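Local coordinates for protein SAM-dependent methyltransferase (Thiobacillus denitrificans, PDB 5EPE) that probably acts as an S-adenosylmethionine-dependent methyltransferase and binds S-adenosyl-L-homocysteine, the product of methyl transfer, at residues 157-160 with 161-165; 227-231 with 232-236; 168-171 with 172-175; 193-196 with 197-201. All blocks are in the same frame, centred on the assembly; numbering follows the deposited sequence.

The four contacts are local and come along the chain in the order interaction 1, interaction 3, interaction 4, interaction 2. The fold is the class I methyltransferase sheet, strand order 3-2-1-4-5-7-6, with strand 238-247 antiparallel. Interaction 1 is the loop before helix 167-177, which carries interaction 3; their centres are about 15 Å apart, and they touch where Leu165 packs on Phe170. Interactions 4 and 2 sit on the successive helices 189-209 and 216-237, with centres about 12 Å apart. Asp193 joins these two helices through Tyr230 and Arg235. Interactions 3 and 4 lie farthest apart, about 29 Å between centres. Each contact also meets other subunits of the twelve-chain assembly, consistent with a part in assembly.

Interaction 1: residues 157-160 with 161-165; sequences HANT and ISDFL
The Asp163 carboxylate is the flat group most used here, meeting the backbone of Asn159 and Thr160. Asn159 N lies 2.7 Å from Asp163 OD2 and meets this oxygen nearly end-on. Thr160 N, at 3.1 Å from the same OD2, comes from above the carboxylate plane, 48° out of it. The Asn159 amide is turned 65° from the carboxylate, and one water donates to both Asn159 OD1 and Asp163 OD1. Asp163 OD1 also forms a salt bridge with Arg175 NH2 of the second subunit. Ala158 CB approaches Phe164 CE2 obliquely, at 3.7 Å, and the Phe164 ring makes an edge-to-face pair with Trp143. Asp163 N donates to Thr160 O, closing a turn of 3-10 spacing, and the Asp163 side chain accepts from the backbone before it. Thr160 OG1 donates to Ser162 OG at 2.9 Å; both oxygens stand between their own backbone N and carbonyl carbon (chi1 near 60°), which brings the hydroxyls together. Ser162 OG is also bonded to Glu228 of the third subunit. An alanine in place of Asp163 is likely to leave the amides of Asn159 and Thr160 without their shared acceptor and cost Arg175 of the second subunit one of its acidic partners. The turn lies between helices 150-155 and 167-177. Thr160 and Ile161 rest on helix 150-155, while Ile161 O accepts from the indole of Trp143 in strand 134-143.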
loop_
_atom_site.group_PDB
_atom_site.type_symbol
_atom_site.label_atom_id
_atom_site.label_comp_id
_atom_site.label_asym_id
_atom_site.label_seq_id
_atom_site.Cartn_x
_atom_site.Cartn_y
_atom_site.Cartn_z
ATOM N N HIS A 157 -17.563 -11.429 19.925
ATOM C CA HIS A 157 -18.062 -11.376 21.307
ATOM C C HIS A 157 -17.210 -10.507 22.277
ATOM O O HIS A 157 -17.280 -10.700 23.501
ATOM C CB HIS A 157 -18.308 -12.804 21.858
ATOM N N ALA A 158 -16.418 -9.567 21.720
ATOM C CA ALA A 158 -15.748 -8.452 22.447
ATOM C C ALA A 158 -16.562 -7.151 22.242
ATOM O O ALA A 158 -17.423 -7.110 21.398
ATOM C CB ALA A 158 -14.348 -8.259 21.903
ATOM N N ASN A 159 -16.290 -6.088 22.989
ATOM C CA ASN A 159 -16.903 -4.776 22.702
ATOM C C ASN A 159 -16.042 -3.903 21.785
ATOM O O ASN A 159 -16.556 -3.144 20.947
ATOM C CB ASN A 159 -17.110 -3.937 23.961
ATOM C CG ASN A 159 -17.902 -4.635 25.017
ATOM O OD1 ASN A 159 -17.472 -4.700 26.154
ATOM N ND2 ASN A 159 -19.063 -5.128 24.673
ATOM N N THR A 160 -14.734 -3.943 22.020
ATOM C CA THR A 160 -13.778 -3.139 21.275
ATOM C C THR A 160 -12.543 -3.985 20.955
ATOM O O THR A 160 -12.316 -5.054 21.565
ATOM C CB THR A 160 -13.336 -1.876 22.059
ATOM O OG1 THR A 160 -12.727 -2.261 23.298
ATOM C CG2 THR A 160 -14.511 -1.035 22.381
ATOM N N ILE A 161 -11.749 -3.484 20.014
ATOM C CA ILE A 161 -10.490 -4.149 19.688
ATOM C C ILE A 161 -9.591 -4.223 20.918
ATOM O O ILE A 161 -8.953 -5.215 21.103
ATOM C CB ILE A 161 -9.793 -3.503 18.480
ATOM C CG1 ILE A 161 -10.582 -3.871 17.230
ATOM C CG2 ILE A 161 -8.369 -4.029 18.260
ATOM C CD1 ILE A 161 -10.096 -3.183 15.964
ATOM N N SER A 162 -9.591 -3.170 21.751
ATOM C CA SER A 162 -8.751 -3.144 22.945
ATOM C C SER A 162 -9.098 -4.212 24.007
ATOM O O SER A 162 -8.317 -4.366 24.955
ATOM C CB SER A 162 -8.746 -1.727 23.552
ATOM O OG SER A 162 -10.045 -1.280 23.851
ATOM N N ASP A 163 -10.218 -4.962 23.854
ATOM C CA ASP A 163 -10.576 -6.042 24.798
ATOM C C ASP A 163 -9.570 -7.168 24.767
ATOM O O ASP A 163 -9.394 -7.837 25.773
ATOM C CB ASP A 163 -11.983 -6.631 24.575
ATOM C CG ASP A 163 -13.077 -5.792 25.193
ATOM O OD1 ASP A 163 -12.870 -5.220 26.271
ATOM O OD2 ASP A 163 -14.147 -5.635 24.580
ATOM N N PHE A 164 -8.912 -7.381 23.631
ATOM C CA PHE A 164 -7.921 -8.456 23.452
ATOM C C PHE A 164 -6.635 -7.878 22.919
ATOM O O PHE A 164 -6.607 -6.729 22.463
ATOM C CB PHE A 164 -8.399 -9.583 22.500
ATOM C CG PHE A 164 -9.719 -10.220 22.911
ATOM C CD1 PHE A 164 -9.979 -10.558 24.231
ATOM C CD2 PHE A 164 -10.695 -10.469 21.977
ATOM C CE1 PHE A 164 -11.224 -11.074 24.643
ATOM C CE2 PHE A 164 -11.940 -11.029 22.384
ATOM C CZ PHE A 164 -12.190 -11.290 23.698
ATOM N N LEU A 165 -5.580 -8.664 23.018
ATOM C CA LEU A 165 -4.236 -8.272 22.550
ATOM C C LEU A 165 -3.705 -9.317 21.595
ATOM O O LEU A 165 -4.062 -10.498 21.688
ATOM C CB LEU A 165 -3.302 -8.186 23.767
ATOM C CG LEU A 165 -3.687 -7.144 24.836
ATOM C CD1 LEU A 165 -2.783 -7.176 26.034
ATOM C CD2 LEU A 165 -3.604 -5.751 24.236
HETATM O O HOH W 1 -14.933 -3.672 27.064
#

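Interaction 2: residues 227-231 with 232-236; sequences PERYA and TNTRE
The Tyr230 ring meets Thr234 and Arg235 of the next turn and, with Thr232, carries much of this contact. Arg235 CB lies over one ring face, 4.2 Å from the centroid and offset toward the rim, a CH-pi contact. Thr234 CB approaches Tyr230 CD1 obliquely at 3.6 Å. Tyr230 CG stands opposite the backbone N (chi1 165°), which brings the ring to the side chains of Thr234 and Arg235. Its OH is bonded to Asp193. Thr232 grips Glu228 O twice: Thr232 N at 3.0 Å and Thr232 OG1 at 2.8 Å reach it from opposite faces of the carbonyl plane. Arg229 O is likewise held by two donors of one residue, Asn233 N and Asn233 ND2. The amide nitrogen ND2 comes in the carbonyl plane, on a lone pair. Arg229 also reaches forward. Its bent chain brings NH2 2.7 Å from Thr234 OG1, a straight bond in the guanidinium plane (172° at the hydrogen), and a water joins Arg229 NH1 to the same hydroxyl. The backbone widens here: Arg235 N donates to Tyr230 O five residues back, at 2.9 Å, as in a pi-type turn within an alpha helix. The segments belong to helix 216-237. Tyr230 and Thr234 touch Trp192 of helix 189-209, Pro227 touches Trp200 of that helix, and Asn233 packs on Val152 and Ala155 of helix 150-155.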
loop_
_atom_site.group_PDB
_atom_site.type_symbol
_atom_site.label_atom_id
_atom_site.label_comp_id
_atom_site.label_asym_id
_atom_site.label_seq_id
_atom_site.Cartn_x
_atom_site.Cartn_y
_atom_site.Cartn_z
ATOM N N PRO A 227 -22.352 -20.017 10.386
ATOM C CA PRO A 227 -21.173 -20.518 9.684
ATOM C C PRO A 227 -20.430 -19.346 9.019
ATOM O O PRO A 227 -19.229 -19.266 9.122
ATOM C CB PRO A 227 -21.751 -21.512 8.675
ATOM C CG PRO A 227 -22.973 -22.065 9.405
ATOM C CD PRO A 227 -23.529 -20.868 10.104
ATOM N N GLU A 228 -21.180 -18.463 8.362
ATOM C CA GLU A 228 -20.536 -17.323 7.651
ATOM C C GLU A 228 -19.957 -16.340 8.577
ATOM O O GLU A 228 -18.850 -15.872 8.293
ATOM C CB GLU A 228 -21.516 -16.586 6.724
ATOM C CG GLU A 228 -21.806 -17.373 5.514
ATOM C CD GLU A 228 -23.141 -16.951 4.924
ATOM O OE1 GLU A 228 -24.039 -17.799 4.968
ATOM O OE2 GLU A 228 -23.293 -15.812 4.378
ATOM N N ARG A 229 -20.658 -16.036 9.669
ATOM C CA ARG A 229 -20.135 -15.145 10.693
ATOM C C ARG A 229 -18.806 -15.691 11.251
ATOM O O ARG A 229 -17.820 -14.949 11.387
ATOM C CB ARG A 229 -21.106 -14.974 11.893
ATOM C CG ARG A 229 -20.636 -13.919 12.938
ATOM C CD ARG A 229 -20.908 -14.114 14.466
ATOM N NE ARG A 229 -20.536 -15.433 14.972
ATOM C CZ ARG A 229 -19.294 -15.859 15.271
ATOM N NH1 ARG A 229 -19.109 -17.134 15.668
ATOM N NH2 ARG A 229 -18.228 -15.038 15.181
ATOM N N TYR A 230 -18.839 -16.957 11.672
ATOM C CA TYR A 230 -17.662 -17.643 12.209
ATOM C C TYR A 230 -16.480 -17.591 11.205
ATOM O O TYR A 230 -15.369 -17.235 11.568
ATOM C CB TYR A 230 -18.025 -19.111 12.589
ATOM C CG TYR A 230 -16.828 -19.943 12.791
ATOM C CD1 TYR A 230 -16.016 -19.736 13.897
ATOM C CD2 TYR A 230 -16.459 -20.911 11.859
ATOM C CE1 TYR A 230 -14.857 -20.447 14.062
ATOM C CE2 TYR A 230 -15.320 -21.665 12.033
ATOM C CZ TYR A 230 -14.519 -21.455 13.155
ATOM O OH TYR A 230 -13.340 -22.150 13.355
ATOM N N ALA A 231 -16.720 -17.957 9.948
ATOM C CA ALA A 231 -15.655 -18.013 8.952
ATOM C C ALA A 231 -15.068 -16.610 8.637
ATOM O O ALA A 231 -13.887 -16.474 8.435
ATOM C CB ALA A 231 -16.166 -18.662 7.685
ATOM N N THR A 232 -15.921 -15.608 8.569
ATOM C CA THR A 232 -15.510 -14.242 8.271
ATOM C C THR A 232 -14.729 -13.599 9.427
ATOM O O THR A 232 -13.746 -12.885 9.202
ATOM C CB THR A 232 -16.761 -13.378 7.918
ATOM O OG1 THR A 232 -17.415 -13.964 6.787
ATOM C CG2 THR A 232 -16.439 -11.886 7.626
ATOM N N ASN A 233 -15.182 -13.848 10.653
ATOM C CA ASN A 233 -14.688 -13.135 11.842
ATOM C C ASN A 233 -13.789 -14.055 12.699
ATOM O O ASN A 233 -12.578 -13.993 12.614
ATOM C CB ASN A 233 -15.891 -12.557 12.601
ATOM C CG ASN A 233 -16.682 -11.584 11.724
ATOM O OD1 ASN A 233 -16.168 -10.560 11.358
ATOM N ND2 ASN A 233 -17.838 -11.958 11.298
ATOM N N THR A 234 -14.353 -14.990 13.408
ATOM C CA THR A 234 -13.610 -15.728 14.383
ATOM C C THR A 234 -12.455 -16.493 13.764
ATOM O O THR A 234 -11.330 -16.470 14.324
ATOM C CB THR A 234 -14.564 -16.677 15.091
ATOM O OG1 THR A 234 -15.646 -15.881 15.592
ATOM C CG2 THR A 234 -13.930 -17.468 16.211
ATOM N N ARG A 235 -12.721 -17.263 12.695
ATOM C CA ARG A 235 -11.735 -18.250 12.247
ATOM C C ARG A 235 -10.392 -17.623 11.889
ATOM O O ARG A 235 -9.354 -18.192 12.137
ATOM C CB ARG A 235 -12.299 -19.066 11.083
ATOM C CG ARG A 235 -11.544 -20.334 10.822
ATOM C CD ARG A 235 -12.189 -21.169 9.728
ATOM N NE ARG A 235 -11.666 -22.528 9.771
ATOM C CZ ARG A 235 -10.548 -22.938 9.178
ATOM N NH1 ARG A 235 -9.882 -22.159 8.393
ATOM N NH2 ARG A 235 -10.100 -24.214 9.388
ATOM N N GLU A 236 -10.407 -16.443 11.294
ATOM C CA GLU A 236 -9.220 -15.750 10.888
ATOM C C GLU A 236 -8.600 -14.856 11.965
ATOM O O GLU A 236 -7.415 -14.727 12.024
ATOM C CB GLU A 236 -9.572 -14.917 9.633
ATOM C CG GLU A 236 -9.769 -15.825 8.366
ATOM C CD GLU A 236 -8.468 -16.554 8.014
ATOM O OE1 GLU A 236 -7.414 -15.878 8.016
ATOM O OE2 GLU A 236 -8.425 -17.798 7.830
HETATM O O HOH W 2 -17.066 -17.652 17.297
#

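Interaction 3: residues 168-171 with 172-175; sequences PEFL and ASFR
Phe170 and Phe174 form the tightly packed part of this helical contact. They are one turn apart, and the edge of Phe174 points to a face of Phe170. The ring centroids are 4.8 Å apart and the planes make 59°, an edge-to-face pair. Phe174 CE2 stands over the Phe170 face toward its rim, and Phe174 CZ comes within 3.7 Å of Phe170 CZ. The two first torsions differ: Phe170 CG is anti to its N (chi1 -167°), whereas Phe174 CG lies beside its own N, and this lets the rings converge. Phe243 of strand 238-247 meets both rings. Leu171 adds to this buried side, packing on Val181 and Met184 of strand 179-186.

The contact is sparser on the side of Pro168, Glu169 and Arg175, which are partly exposed. Here the two segments are joined mainly by backbone bonds, such as Ala172 N to Pro168 O at 2.9 Å and Ser173 N to Glu169 O at 2.8 Å. Ser173 marks the border. Its OG makes a short 2.5 Å bond to Phe170 O, in the carbonyl plane and on a lone pair. The same OG lies obliquely 3.6 Å from Phe170 CD1. Arg175 NE forms a salt bridge with Glu228 of the sixth subunit, and its NH2 one with Asp163 of the second subunit. The chemistry is thus mixed. The rings join helix 167-177 to the sheet of its own chain; Arg175 joins it to two other subunits, where Pro168 and Ala172 also pack.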
loop_
_atom_site.group_PDB
_atom_site.type_symbol
_atom_site.label_atom_id
_atom_site.label_comp_id
_atom_site.label_asym_id
_atom_site.label_seq_id
_atom_site.Cartn_x
_atom_site.Cartn_y
_atom_site.Cartn_z
ATOM N N PRO A 168 2.020 -11.643 21.358
ATOM C CA PRO A 168 3.169 -11.128 22.111
ATOM C C PRO A 168 2.751 -10.197 23.274
ATOM O O PRO A 168 3.254 -10.323 24.379
ATOM C CB PRO A 168 3.985 -10.378 21.049
ATOM C CG PRO A 168 3.565 -10.934 19.744
ATOM C CD PRO A 168 2.106 -11.311 19.920
ATOM N N GLU A 169 1.812 -9.283 23.011
ATOM C CA GLU A 169 1.364 -8.333 24.030
ATOM C C GLU A 169 0.556 -9.061 25.115
ATOM O O GLU A 169 0.621 -8.688 26.306
ATOM C CB GLU A 169 0.503 -7.239 23.394
ATOM C CG GLU A 169 1.251 -6.106 22.640
ATOM C CD GLU A 169 1.918 -6.536 21.277
ATOM O OE1 GLU A 169 1.532 -7.559 20.615
ATOM O OE2 GLU A 169 2.806 -5.761 20.822
ATOM N N PHE A 170 -0.163 -10.093 24.723
ATOM C CA PHE A 170 -0.922 -10.888 25.696
ATOM C C PHE A 170 0.021 -11.641 26.637
ATOM O O PHE A 170 -0.131 -11.598 27.862
ATOM C CB PHE A 170 -1.909 -11.858 25.000
ATOM C CG PHE A 170 -2.920 -12.452 25.966
ATOM C CD1 PHE A 170 -3.633 -11.637 26.826
ATOM C CD2 PHE A 170 -3.137 -13.822 26.018
ATOM C CE1 PHE A 170 -4.553 -12.135 27.721
ATOM C CE2 PHE A 170 -4.082 -14.325 26.894
ATOM C CZ PHE A 170 -4.766 -13.495 27.764
ATOM N N LEU A 171 1.017 -12.307 26.070
ATOM C CA LEU A 171 2.075 -12.903 26.884
ATOM C C LEU A 171 2.767 -11.898 27.782
ATOM O O LEU A 171 2.983 -12.176 28.974
ATOM C CB LEU A 171 3.083 -13.644 26.013
ATOM C CG LEU A 171 2.543 -14.888 25.307
ATOM C CD1 LEU A 171 3.517 -15.296 24.220
ATOM C CD2 LEU A 171 2.347 -15.978 26.342
ATOM N N ALA A 172 3.094 -10.731 27.230
ATOM C CA ALA A 172 3.627 -9.621 28.034
ATOM C C ALA A 172 2.711 -9.246 29.179
ATOM O O ALA A 172 3.208 -8.885 30.254
ATOM C CB ALA A 172 3.926 -8.405 27.186
ATOM N N SER A 173 1.387 -9.277 28.970
ATOM C CA SER A 173 0.490 -8.889 30.044
ATOM C C SER A 173 0.612 -9.819 31.276
ATOM O O SER A 173 0.546 -9.323 32.432
ATOM C CB SER A 173 -0.978 -8.826 29.596
ATOM O OG SER A 173 -1.546 -10.079 29.288
ATOM N N PHE A 174 0.809 -11.128 31.081
ATOM C CA PHE A 174 1.078 -12.034 32.219
ATOM C C PHE A 174 2.393 -11.703 32.933
ATOM O O PHE A 174 2.438 -11.679 34.183
ATOM C CB PHE A 174 1.108 -13.481 31.762
ATOM C CG PHE A 174 -0.202 -13.994 31.231
ATOM C CD1 PHE A 174 -1.302 -14.066 32.049
ATOM C CD2 PHE A 174 -0.314 -14.440 29.926
ATOM C CE1 PHE A 174 -2.501 -14.598 31.584
ATOM C CE2 PHE A 174 -1.505 -15.015 29.462
ATOM C CZ PHE A 174 -2.596 -15.073 30.288
ATOM N N ARG A 175 3.443 -11.454 32.152
ATOM C CA ARG A 175 4.740 -11.023 32.716
ATOM C C ARG A 175 4.566 -9.769 33.569
ATOM O O ARG A 175 5.022 -9.703 34.706
ATOM C CB ARG A 175 5.768 -10.818 31.621
ATOM C CG ARG A 175 7.076 -10.198 32.142
ATOM C CD ARG A 175 8.104 -10.019 31.027
ATOM N NE ARG A 175 7.664 -9.212 29.862
ATOM C CZ ARG A 175 7.577 -7.878 29.827
ATOM N NH1 ARG A 175 7.833 -7.174 30.910
ATOM N NH2 ARG A 175 7.218 -7.243 28.719
#

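Interaction 4: residues 193-196 with 197-201; sequences DRYE and AAKWL
Asp193 O accepts from Ala197 N at 2.7 Å, the usual helical bond to the fourth residue on. The backbone then tightens. Lys199 N gives a weak bond to Glu196 O, three residues back, and Trp200 N bonds to Ala197 O at the same spacing. Glu196 O also lies over one face of the Trp200 indole, 3.5 Å from Trp200 CD1. Ala197 CA covers the centre of that face.

Lys199 runs extended beyond CG, back along the helix. Its CE sits over one face of the Tyr195 ring, 3.8 Å from the centroid and offset toward the rim, a CH-pi contact. Its ammonium group ends between two oxygens. Lys199 NZ makes a salt bridge of 3.0 Å with Glu196 OE1, met from above the carboxylate plane, and a weak bond of 3.2 Å to Tyr195 OH. Glu196 bends at chi2 (-69°) and lies alongside Lys199. A water donates to Glu196 OE1 and accepts from Trp200 NE1, joining acid and indole. Tyr195 OH is also bonded to Glu11. A methionine in place of Lys199 would probably leave the Glu196 carboxylate without its positive mate and Tyr195 OH without its weak bond from the ammonium.

Glutamate and lysine three residues apart, with an aromatic residue four before the lysine, form an intrahelical salt bridge beside a CH-pi contact. This one borders the cofactor site: the Tyr195 side chain is about 6 Å from the bound S-adenosyl-L-homocysteine and about 5 Å from the side chains of His17 and Asn18, which bind it.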
loop_
_atom_site.group_PDB
_atom_site.type_symbol
_atom_site.label_atom_id
_atom_site.label_comp_id
_atom_site.label_asym_id
_atom_site.label_seq_id
_atom_site.Cartn_x
_atom_site.Cartn_y
_atom_site.Cartn_z
ATOM N N ASP A 193 -12.871 -24.879 14.768
ATOM C CA ASP A 193 -13.933 -25.530 13.963
ATOM C C ASP A 193 -14.688 -26.536 14.788
ATOM O O ASP A 193 -15.924 -26.593 14.714
ATOM C CB ASP A 193 -13.370 -26.249 12.731
ATOM C CG ASP A 193 -12.883 -25.327 11.652
ATOM O OD1 ASP A 193 -13.091 -24.086 11.687
ATOM O OD2 ASP A 193 -12.121 -25.796 10.755
ATOM N N ARG A 194 -13.945 -27.346 15.581
ATOM C CA ARG A 194 -14.584 -28.345 16.465
ATOM C C ARG A 194 -15.549 -27.752 17.458
ATOM O O ARG A 194 -16.668 -28.286 17.625
ATOM C CB ARG A 194 -13.599 -29.238 17.255
ATOM C CG ARG A 194 -12.674 -30.127 16.432
ATOM C CD ARG A 194 -13.381 -31.284 15.752
ATOM N NE ARG A 194 -14.000 -30.751 14.531
ATOM C CZ ARG A 194 -15.307 -30.740 14.238
ATOM N NH1 ARG A 194 -15.693 -30.131 13.106
ATOM N NH2 ARG A 194 -16.233 -31.253 15.066
ATOM N N TYR A 195 -15.135 -26.680 18.117
ATOM C CA TYR A 195 -15.969 -25.988 19.056
ATOM C C TYR A 195 -17.236 -25.339 18.402
ATOM O O TYR A 195 -18.363 -25.527 18.902
ATOM C CB TYR A 195 -15.143 -24.943 19.823
ATOM C CG TYR A 195 -15.959 -24.076 20.704
ATOM C CD1 TYR A 195 -16.695 -24.641 21.746
ATOM C CD2 TYR A 195 -16.057 -22.722 20.467
ATOM C CE1 TYR A 195 -17.472 -23.882 22.547
ATOM C CE2 TYR A 195 -16.846 -21.943 21.247
ATOM C CZ TYR A 195 -17.551 -22.542 22.280
ATOM O OH TYR A 195 -18.365 -21.791 23.044
ATOM N N GLU A 196 -17.058 -24.602 17.300
ATOM C CA GLU A 196 -18.129 -23.862 16.679
ATOM C C GLU A 196 -19.032 -24.729 15.833
ATOM O O GLU A 196 -20.262 -24.680 15.980
ATOM C CB GLU A 196 -17.589 -22.681 15.865
ATOM C CG GLU A 196 -16.928 -21.629 16.760
ATOM C CD GLU A 196 -17.885 -20.847 17.673
ATOM O OE1 GLU A 196 -19.131 -21.054 17.655
ATOM O OE2 GLU A 196 -17.353 -19.999 18.430
ATOM N N ALA A 197 -18.450 -25.538 14.955
ATOM C CA ALA A 197 -19.255 -26.330 14.031
ATOM C C ALA A 197 -20.130 -27.357 14.665
ATOM O O ALA A 197 -21.249 -27.656 14.169
ATOM C CB ALA A 197 -18.410 -26.935 12.935
ATOM N N ALA A 198 -19.666 -27.909 15.770
ATOM C CA ALA A 198 -20.477 -28.884 16.496
ATOM C C ALA A 198 -21.747 -28.273 17.008
ATOM O O ALA A 198 -22.727 -28.990 17.198
ATOM C CB ALA A 198 -19.680 -29.491 17.676
ATOM N N LYS A 199 -21.741 -26.964 17.290
ATOM C CA LYS A 199 -22.966 -26.301 17.735
ATOM C C LYS A 199 -24.035 -26.329 16.663
ATOM O O LYS A 199 -25.210 -26.403 16.975
ATOM C CB LYS A 199 -22.704 -24.849 18.096
ATOM C CG LYS A 199 -21.710 -24.631 19.226
ATOM C CD LYS A 199 -21.465 -23.132 19.394
ATOM C CE LYS A 199 -20.399 -22.857 20.433
ATOM N NZ LYS A 199 -20.236 -21.375 20.471
ATOM N N TRP A 200 -23.630 -26.315 15.386
ATOM C CA TRP A 200 -24.607 -26.219 14.319
ATOM C C TRP A 200 -25.429 -27.506 14.214
ATOM O O TRP A 200 -26.647 -27.442 14.083
ATOM C CB TRP A 200 -23.943 -25.868 12.971
ATOM C CG TRP A 200 -22.961 -24.746 13.062
ATOM C CD1 TRP A 200 -22.963 -23.694 13.925
ATOM C CD2 TRP A 200 -21.837 -24.571 12.212
ATOM N NE1 TRP A 200 -21.862 -22.898 13.712
ATOM C CE2 TRP A 200 -21.149 -23.420 12.662
ATOM C CE3 TRP A 200 -21.340 -25.287 11.122
ATOM C CZ2 TRP A 200 -19.998 -22.978 12.070
ATOM C CZ3 TRP A 200 -20.189 -24.829 10.507
ATOM C CH2 TRP A 200 -19.537 -23.680 10.990
ATOM N N LEU A 201 -24.778 -28.659 14.314
ATOM C CA LEU A 201 -25.506 -29.931 14.241
ATOM C C LEU A 201 -26.442 -30.069 15.449
ATOM O O LEU A 201 -27.585 -30.469 15.323
ATOM C CB LEU A 201 -24.503 -31.093 14.169
ATOM C CG LEU A 201 -25.130 -32.490 14.067
ATOM C CD1 LEU A 201 -26.032 -32.575 12.864
ATOM C CD2 LEU A 201 -24.076 -33.598 14.053
HETATM O O HOH W 3 -21.070 -21.247 15.845
#